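Local coordinates for protein 1-Cys peroxiredoxin (Vibrio vulnificus MO6-24/O, PDB 5K2I) that probably reduces peroxides through a single catalytic cysteine, as a 1-Cys peroxiredoxin of the thioredoxin clan, with an inferred part in nitric oxide defence, at residues A[32-37]-A[126-131]; A[52-57]-A[87-92]. All blocks are in the same frame, centred on the assembly; numbering follows the deposited sequence.

Contact 1: A[32-37]-A[126-131]; sequences GKKVVL and AMIIDN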
ATOM      1  N   GLY A  32     -29.649  11.243  12.551  1.00  8.21           N
ATOM      2  CA  GLY A  32     -30.615  11.622  11.531  1.00 10.10           C
ATOM      3  C   GLY A  32     -30.036  11.801  10.146  1.00 11.58           C
ATOM      4  O   GLY A  32     -30.689  12.355   9.267  1.00 13.73           O
ATOM      5  N   LYS A  33     -28.817  11.317   9.939  1.00  8.84           N
ATOM      6  CA  LYS A  33     -28.121  11.498   8.670  1.00  9.14           C
ATOM      7  C   LYS A  33     -27.595  10.187   8.125  1.00  9.19           C
ATOM      8  O   LYS A  33     -27.316   9.248   8.884  1.00  9.79           O
ATOM      9  CB  LYS A  33     -26.937  12.464   8.820  1.00  9.51           C
ATOM     10  CG  LYS A  33     -27.296  13.895   9.192  1.00 11.67           C
ATOM     11  CD  LYS A  33     -26.039  14.687   9.493  1.00 13.80           C
ATOM     12  CE  LYS A  33     -26.343  15.969  10.241  1.00 27.37           C
ATOM     13  NZ  LYS A  33     -26.720  17.056   9.318  1.00 35.13           N
ATOM     14  N   LYS A  34     -27.477  10.128   6.801  1.00  8.45           N
ATOM     15  CA  LYS A  34     -26.671   9.124   6.133  1.00  9.90           C
ATOM     16  C   LYS A  34     -25.288   9.732   5.924  1.00  9.84           C
ATOM     17  O   LYS A  34     -25.124  10.766   5.256  1.00  9.69           O
ATOM     18  CB  LYS A  34     -27.277   8.693   4.806  1.00 11.04           C
ATOM     19  CG  LYS A  34     -26.494   7.543   4.178  1.00 11.47           C
ATOM     20  CD  LYS A  34     -27.011   7.181   2.787  1.00 15.29           C
ATOM     21  CE  LYS A  34     -28.414   6.595   2.818  1.00 17.78           C
ATOM     22  NZ  LYS A  34     -28.470   5.294   3.539  1.00 20.27           N
ATOM     23  N   VAL A  35     -24.294   9.109   6.534  1.00  7.50           N
ATOM     24  CA  VAL A  35     -22.944   9.643   6.587  1.00  7.63           C
ATOM     25  C   VAL A  35     -21.959   8.687   5.954  1.00  7.44           C
ATOM     26  O   VAL A  35     -22.034   7.488   6.179  1.00  8.98           O
ATOM     27  CB  VAL A  35     -22.519   9.910   8.050  1.00  7.43           C
ATOM     28  CG1 VAL A  35     -21.071  10.374   8.141  1.00  8.45           C
ATOM     29  CG2 VAL A  35     -23.445  10.920   8.688  1.00  7.84           C
ATOM     30  N   VAL A  36     -21.064   9.216   5.136  1.00  7.94           N
ATOM     31  CA  VAL A  36     -19.929   8.440   4.667  1.00  7.87           C
ATOM     32  C   VAL A  36     -18.709   8.896   5.458  1.00  8.67           C
ATOM     33  O   VAL A  36     -18.406  10.082   5.492  1.00  8.86           O
ATOM     34  CB  VAL A  36     -19.701   8.608   3.161  1.00  8.88           C
ATOM     35  CG1 VAL A  36     -18.339   8.035   2.761  1.00 10.85           C
ATOM     36  CG2 VAL A  36     -20.829   7.939   2.398  1.00  9.88           C
ATOM     37  N   LEU A  37     -18.060   7.960   6.147  1.00  8.07           N
ATOM     38  CA  LEU A  37     -16.863   8.242   6.935  1.00  7.43           C
ATOM     39  C   LEU A  37     -15.724   7.401   6.414  1.00  7.56           C
ATOM     40  O   LEU A  37     -15.884   6.191   6.245  1.00  8.53           O
ATOM     41  CB  LEU A  37     -17.113   7.929   8.407  1.00  7.58           C
ATOM     42  CG  LEU A  37     -15.965   8.087   9.405  1.00  8.24           C
ATOM     43  CD1 LEU A  37     -15.627   9.549   9.561  1.00 10.59           C
ATOM     44  CD2 LEU A  37     -16.335   7.472  10.750  1.00 10.04           C
ATOM     45  N   ALA A 126     -13.693   2.517   5.198  1.00  7.17           N
ATOM     46  CA  ALA A 126     -14.772   3.441   4.892  1.00  7.90           C
ATOM     47  C   ALA A 126     -16.079   2.832   5.344  1.00  8.45           C
ATOM     48  O   ALA A 126     -16.265   1.607   5.289  1.00  8.48           O
ATOM     49  CB  ALA A 126     -14.811   3.773   3.406  1.00 10.40           C
ATOM     50  N   MET A 127     -16.965   3.701   5.809  1.00  7.34           N
ATOM     51  CA  MET A 127     -18.263   3.324   6.343  1.00  7.99           C
ATOM     52  C   MET A 127     -19.394   4.117   5.720  1.00  7.70           C
ATOM     53  O   MET A 127     -19.225   5.303   5.383  1.00  9.49           O
ATOM     54  CB  MET A 127     -18.340   3.597   7.842  1.00 11.64           C
ATOM     55  CG  MET A 127     -17.498   2.794   8.742  1.00 13.45           C
ATOM     56  SD  MET A 127     -17.774   3.510  10.381  1.00 12.30           S
ATOM     57  CE  MET A 127     -16.828   2.341  11.343  1.00 13.42           C
ATOM     58  N   ILE A 128     -20.552   3.475   5.624  1.00  8.81           N
ATOM     59  CA  ILE A 128     -21.818   4.193   5.525  1.00  8.27           C
ATOM     60  C   ILE A 128     -22.513   4.048   6.875  1.00  9.54           C
ATOM     61  O   ILE A 128     -22.677   2.934   7.377  1.00  9.58           O
ATOM     62  CB  ILE A 128     -22.715   3.645   4.406  1.00  9.63           C
ATOM     63  CG1 ILE A 128     -22.008   3.757   3.050  1.00 10.85           C
ATOM     64  CG2 ILE A 128     -24.073   4.374   4.381  1.00 11.96           C
ATOM     65  CD1 ILE A 128     -22.684   2.972   1.929  1.00 13.91           C
ATOM     66  N   ILE A 129     -22.901   5.174   7.453  1.00  8.09           N
ATOM     67  CA  ILE A 129     -23.491   5.221   8.785  1.00  8.48           C
ATOM     68  C   ILE A 129     -24.871   5.855   8.687  1.00  8.56           C
ATOM     69  O   ILE A 129     -25.001   6.975   8.206  1.00  9.38           O
ATOM     70  CB  ILE A 129     -22.619   6.032   9.757  1.00  7.98           C
ATOM     71  CG1 ILE A 129     -21.164   5.570   9.646  1.00 10.17           C
ATOM     72  CG2 ILE A 129     -23.136   5.894  11.183  1.00  9.84           C
ATOM     73  CD1 ILE A 129     -20.169   6.570  10.150  1.00 13.15           C
ATOM     74  N   ASP A 130     -25.893   5.141   9.136  1.00  8.32           N
ATOM     75  CA  ASP A 130     -27.263   5.638   9.076  1.00  8.67           C
ATOM     76  C   ASP A 130     -27.769   5.900  10.476  1.00  9.30           C
ATOM     77  O   ASP A 130     -27.940   4.969  11.258  1.00  9.14           O
ATOM     78  CB  ASP A 130     -28.168   4.641   8.357  1.00 10.82           C
ATOM     79  CG  ASP A 130     -27.889   4.572   6.863  1.00 13.14           C
ATOM     80  OD1 ASP A 130     -28.198   5.561   6.160  1.00 15.09           O
ATOM     81  OD2 ASP A 130     -27.372   3.541   6.378  1.00 14.59           O
ATOM     82  N   ASN A 131     -27.994   7.171  10.784  1.00  8.74           N
ATOM     83  CA  ASN A 131     -28.403   7.571  12.132  1.00  8.50           C
ATOM     84  C   ASN A 131     -27.496   6.935  13.195  1.00  9.08           C
ATOM     85  O   ASN A 131     -27.969   6.392  14.196  1.00 10.61           O
ATOM     86  CB  ASN A 131     -29.867   7.187  12.392  1.00 10.47           C
ATOM     87  CG  ASN A 131     -30.411   7.760  13.697  1.00 10.04           C
ATOM     88  OD1 ASN A 131     -30.188   8.926  14.037  1.00 11.83           O
ATOM     89  ND2 ASN A 131     -31.126   6.928  14.439  1.00 11.20           N
TER
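K34 and D130 stand side by side on the same face of an antiparallel strand pair. K34 CG is anti to the backbone N (chi1 -174°). The chain then bends at chi3 and chi4, curling alongside D130 OD1. K34 NZ meets D130 OD1 at 2.6 Å in a salt bridge that uses the syn lone pair. OD2 is hydrogen-bonded to T135 OG1, so each carboxylate oxygen has a partner. K34 and I128 also lie side by side, pointing the same way, with K34 CG 4.0 Å from I128 CG2. V36 and I128 share this face and pack on helix 150-156. V35, L37, M127 and I129 point to the other face. There the side chains of I129 and L37 cross obliquely, I129 CD1 3.8 Å from L37 CB. L37 CD2 sits 4.2 Å from M127 SD. The backbone bonds are fairly straight. V35 and I129, a hydrogen-bonded pair, exchange two N-to-O bonds of 2.8 Å, each with an N-H...O angle of 162°. At the exposed end, G32 N donates to a lone pair of N131 OD1, in its carbonyl plane. This is the antiparallel pairing of strands 34-40 and 120-130 in the central mixed sheet of a thioredoxin-like fold.

Contact 2: A[52-57]-A[87-92]; sequences HLPGYI and EAQNAE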
ATOM      1  N   HIS A  52      -9.024   7.727  -0.582  1.00 12.92           N
ATOM      2  CA  HIS A  52      -9.100   8.733   0.473  1.00 14.44           C
ATOM      3  C   HIS A  52      -9.497  10.098  -0.090  1.00 13.18           C
ATOM      4  O   HIS A  52     -10.319  10.170  -0.998  1.00 11.51           O
ATOM      5  CB  HIS A  52      -7.790   8.780   1.285  1.00 13.61           C
ATOM      6  CG  HIS A  52      -6.632   9.403   0.571  1.00 13.47           C
ATOM      7  ND1 HIS A  52      -5.926  10.469   1.088  1.00 16.28           N
ATOM      8  CD2 HIS A  52      -6.057   9.113  -0.621  1.00 13.19           C
ATOM      9  CE1 HIS A  52      -4.966  10.806   0.246  1.00 16.00           C
ATOM     10  NE2 HIS A  52      -5.029  10.005  -0.802  1.00 12.03           N
ATOM     11  N   LEU A  53      -8.967  11.172   0.474  1.00 13.17           N
ATOM     12  CA  LEU A  53      -9.518  12.500   0.233  1.00 13.10           C
ATOM     13  C   LEU A  53      -9.786  12.831  -1.257  1.00 13.76           C
ATOM     14  O   LEU A  53     -10.909  13.214  -1.594  1.00 14.88           O
ATOM     15  CB  LEU A  53      -8.604  13.550   0.877  1.00 18.14           C
ATOM     16  CG  LEU A  53      -9.207  14.860   1.387  1.00 18.28           C
ATOM     17  CD1 LEU A  53     -10.601  14.690   1.979  1.00 14.83           C
ATOM     18  CD2 LEU A  53      -8.267  15.467   2.408  1.00 14.87           C
ATOM     19  N   PRO A  54      -8.794  12.658  -2.157  1.00 14.29           N
ATOM     20  CA  PRO A  54      -9.085  13.001  -3.557  1.00 15.00           C
ATOM     21  C   PRO A  54     -10.270  12.238  -4.133  1.00 14.63           C
ATOM     22  O   PRO A  54     -11.088  12.825  -4.843  1.00 14.70           O
ATOM     23  CB  PRO A  54      -7.794  12.616  -4.287  1.00 14.91           C
ATOM     24  CG  PRO A  54      -6.744  12.704  -3.257  1.00 16.26           C
ATOM     25  CD  PRO A  54      -7.386  12.244  -1.986  1.00 15.14           C
ATOM     26  N   GLY A  55     -10.368  10.951  -3.812  1.00 12.23           N
ATOM     27  CA  GLY A  55     -11.452  10.115  -4.293  1.00 11.94           C
ATOM     28  C   GLY A  55     -12.823  10.552  -3.815  1.00  9.70           C
ATOM     29  O   GLY A  55     -13.796  10.531  -4.578  1.00 11.50           O
ATOM     30  N   TYR A  56     -12.913  10.956  -2.555  1.00 12.01           N
ATOM     31  CA  TYR A  56     -14.193  11.394  -2.015  1.00 10.14           C
ATOM     32  C   TYR A  56     -14.519  12.813  -2.448  1.00 11.19           C
ATOM     33  O   TYR A  56     -15.687  13.150  -2.601  1.00 11.79           O
ATOM     34  CB  TYR A  56     -14.215  11.241  -0.477  1.00 10.64           C
ATOM     35  CG  TYR A  56     -14.291   9.775  -0.111  1.00  9.96           C
ATOM     36  CD1 TYR A  56     -15.514   9.115  -0.037  1.00  9.15           C
ATOM     37  CD2 TYR A  56     -13.136   9.030   0.086  1.00 10.63           C
ATOM     38  CE1 TYR A  56     -15.580   7.760   0.242  1.00  9.33           C
ATOM     39  CE2 TYR A  56     -13.201   7.660   0.371  1.00 10.03           C
ATOM     40  CZ  TYR A  56     -14.427   7.050   0.462  1.00  9.76           C
ATOM     41  OH  TYR A  56     -14.517   5.708   0.734  1.00 11.93           O
ATOM     42  N   ILE A  57     -13.490  13.621  -2.706  1.00 11.41           N
ATOM     43  CA  ILE A  57     -13.705  14.960  -3.247  1.00 11.59           C
ATOM     44  C   ILE A  57     -14.379  14.874  -4.610  1.00 11.66           C
ATOM     45  O   ILE A  57     -15.404  15.526  -4.857  1.00 13.02           O
ATOM     46  CB  ILE A  57     -12.381  15.740  -3.355  1.00 12.93           C
ATOM     47  CG1 ILE A  57     -11.941  16.205  -1.967  1.00 14.63           C
ATOM     48  CG2 ILE A  57     -12.539  16.948  -4.261  1.00 14.27           C
ATOM     49  CD1 ILE A  57     -10.530  16.801  -1.935  1.00 19.13           C
ATOM     50  N   GLU A  87      -7.481  22.002   3.932  1.00 10.61           N
ATOM     51  CA  GLU A  87      -7.172  23.213   3.164  1.00 11.70           C
ATOM     52  C   GLU A  87      -6.220  22.910   2.000  1.00 12.00           C
ATOM     53  O   GLU A  87      -6.442  23.380   0.880  1.00 15.67           O
ATOM     54  CB  GLU A  87      -6.592  24.294   4.086  1.00 13.58           C
ATOM     55  CG  GLU A  87      -7.649  24.919   4.983  1.00 17.60           C
ATOM     56  CD  GLU A  87      -7.073  25.695   6.152  1.00 24.91           C
ATOM     57  OE1 GLU A  87      -5.835  25.711   6.313  1.00 28.59           O
ATOM     58  OE2 GLU A  87      -7.872  26.285   6.911  1.00 30.07           O
ATOM     59  N   ALA A  88      -5.187  22.106   2.252  1.00 12.09           N
ATOM     60  CA  ALA A  88      -4.222  21.747   1.211  1.00 14.14           C
ATOM     61  C   ALA A  88      -4.864  20.974   0.062  1.00 15.87           C
ATOM     62  O   ALA A  88      -4.413  21.062  -1.085  1.00 18.69           O
ATOM     63  CB  ALA A  88      -3.085  20.937   1.810  1.00 14.22           C
ATOM     64  N   GLN A  89      -5.901  20.203   0.373  1.00 12.21           N
ATOM     65  CA  GLN A  89      -6.597  19.388  -0.616  1.00 14.28           C
ATOM     66  C   GLN A  89      -7.845  20.080  -1.159  1.00 14.14           C
ATOM     67  O   GLN A  89      -8.551  19.496  -1.965  1.00 15.05           O
ATOM     68  CB  GLN A  89      -6.977  18.026  -0.015  1.00 13.43           C
ATOM     69  CG  GLN A  89      -5.802  17.066   0.196  1.00 14.46           C
ATOM     70  CD  GLN A  89      -5.703  16.024  -0.910  1.00 15.75           C
ATOM     71  OE1 GLN A  89      -6.554  15.972  -1.788  1.00 14.30           O
ATOM     72  NE2 GLN A  89      -4.675  15.179  -0.857  1.00 15.83           N
ATOM     73  N   ASN A  90      -8.102  21.314  -0.720  1.00 13.65           N
ATOM     74  CA  ASN A  90      -9.350  22.005  -1.057  1.00 17.10           C
ATOM     75  C   ASN A  90     -10.555  21.095  -0.829  1.00 16.17           C
ATOM     76  O   ASN A  90     -11.380  20.902  -1.720  1.00 19.52           O
ATOM     77  CB  ASN A  90      -9.338  22.479  -2.516  1.00 17.07           C
ATOM     78  CG  ASN A  90     -10.366  23.572  -2.797  1.00 27.61           C
ATOM     79  OD1 ASN A  90     -10.632  24.420  -1.948  1.00 36.88           O
ATOM     80  ND2 ASN A  90     -10.993  23.511  -3.966  1.00 40.29           N
ATOM     81  N   ALA A  91     -10.645  20.525   0.366  1.00 13.57           N
ATOM     82  CA  ALA A  91     -11.685  19.552   0.701  1.00 13.59           C
ATOM     83  C   ALA A  91     -12.949  20.260   1.159  1.00 21.85           C
ATOM     84  O   ALA A  91     -13.465  19.988   2.237  1.00 21.48           O
ATOM     85  CB  ALA A  91     -11.193  18.604   1.782  1.00 15.44           C
ATOM     86  N   GLU A  92     -13.417  21.182   0.323  1.00 19.77           N
ATOM     87  CA  GLU A  92     -14.633  21.962   0.529  1.00 24.39           C
ATOM     88  C   GLU A  92     -15.784  21.148   1.120  1.00 28.49           C
ATOM     89  O   GLU A  92     -16.364  21.507   2.144  1.00 29.39           O
ATOM     90  CB  GLU A  92     -15.079  22.546  -0.813  1.00 31.85           C
ATOM     91  CG  GLU A  92     -13.923  22.940  -1.733  1.00 38.83           C
ATOM     92  CD  GLU A  92     -14.391  23.395  -3.106  1.00 50.53           C
ATOM     93  OE1 GLU A  92     -15.517  23.927  -3.216  1.00 55.35           O
ATOM     94  OE2 GLU A  92     -13.629  23.205  -4.081  1.00 53.03           O
TER
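Q89 has the most surface buried here, followed by I57 and L53. It follows A88 of helix 79-88 and precedes N90, whose positive phi belongs to a Schellman motif. The Q89 CB points toward helix 53-65. CG is anti to the carbonyl carbon (chi1 -73°), and the chain bends at chi2 (-100°). With this bend the side chain crosses those of L53 and P54 obliquely. The aliphatic part touches L53: Q89 CG lies 3.7 Å from L53 CD2. The amide end reaches the proline ring, with Q89 OE1 3.6 Å from P54 CG.

L53 CG is anti to its backbone N, and its two methyls divide the work. CD2 goes to Q89, while L53 CD1 rests on A91 CB at 4.0 Å. I57, one turn further on, meets the loop with its tip alone. Its chain is extended (chi2 171°). I57 CD1 comes 3.3 Å from the carbonyl O of Q89, a close approach of a methyl to an oxygen. I57 CD1 also lies 4.2 Å from A91 CB, so A91 is touched by both L53 and I57. A91 is the centre of an inverse gamma turn.

Beyond the two segments, L53 and I57 both rest on I94, and L53 also meets W85 and F38. Across the contact, methyls and a proline ring pack on the aliphatic part of a glutamine and on two of its oxygens, OE1 and the backbone O. The join between the start of helix 53-65 and the chain after helix 79-88 thus rests on van der Waals fit, without polar bonds between the segments.

How the contacts relate
Contact 1 has the more buried residues and joins two strands of the central sheet, with its exposed residues at one end. Contact 2 lies nearer the surface and joins a helix start to the loop after another helix. Contact 1 buries about twice as much surface and depends on backbone bonds and a salt bridge. Contact 2 is van der Waals packing, with some carbons set against glutamine oxygens. Strand 34-40 and helix 53-65 follow each other in the chain, and Y56 links the two sites. It takes no part in the loop packing and turns to the sheet: Y56 CE1 packs on V36 CG1 at 3.7 Å, and its OH on A126 CB. Different sides of one helix thus serve sheet and loop.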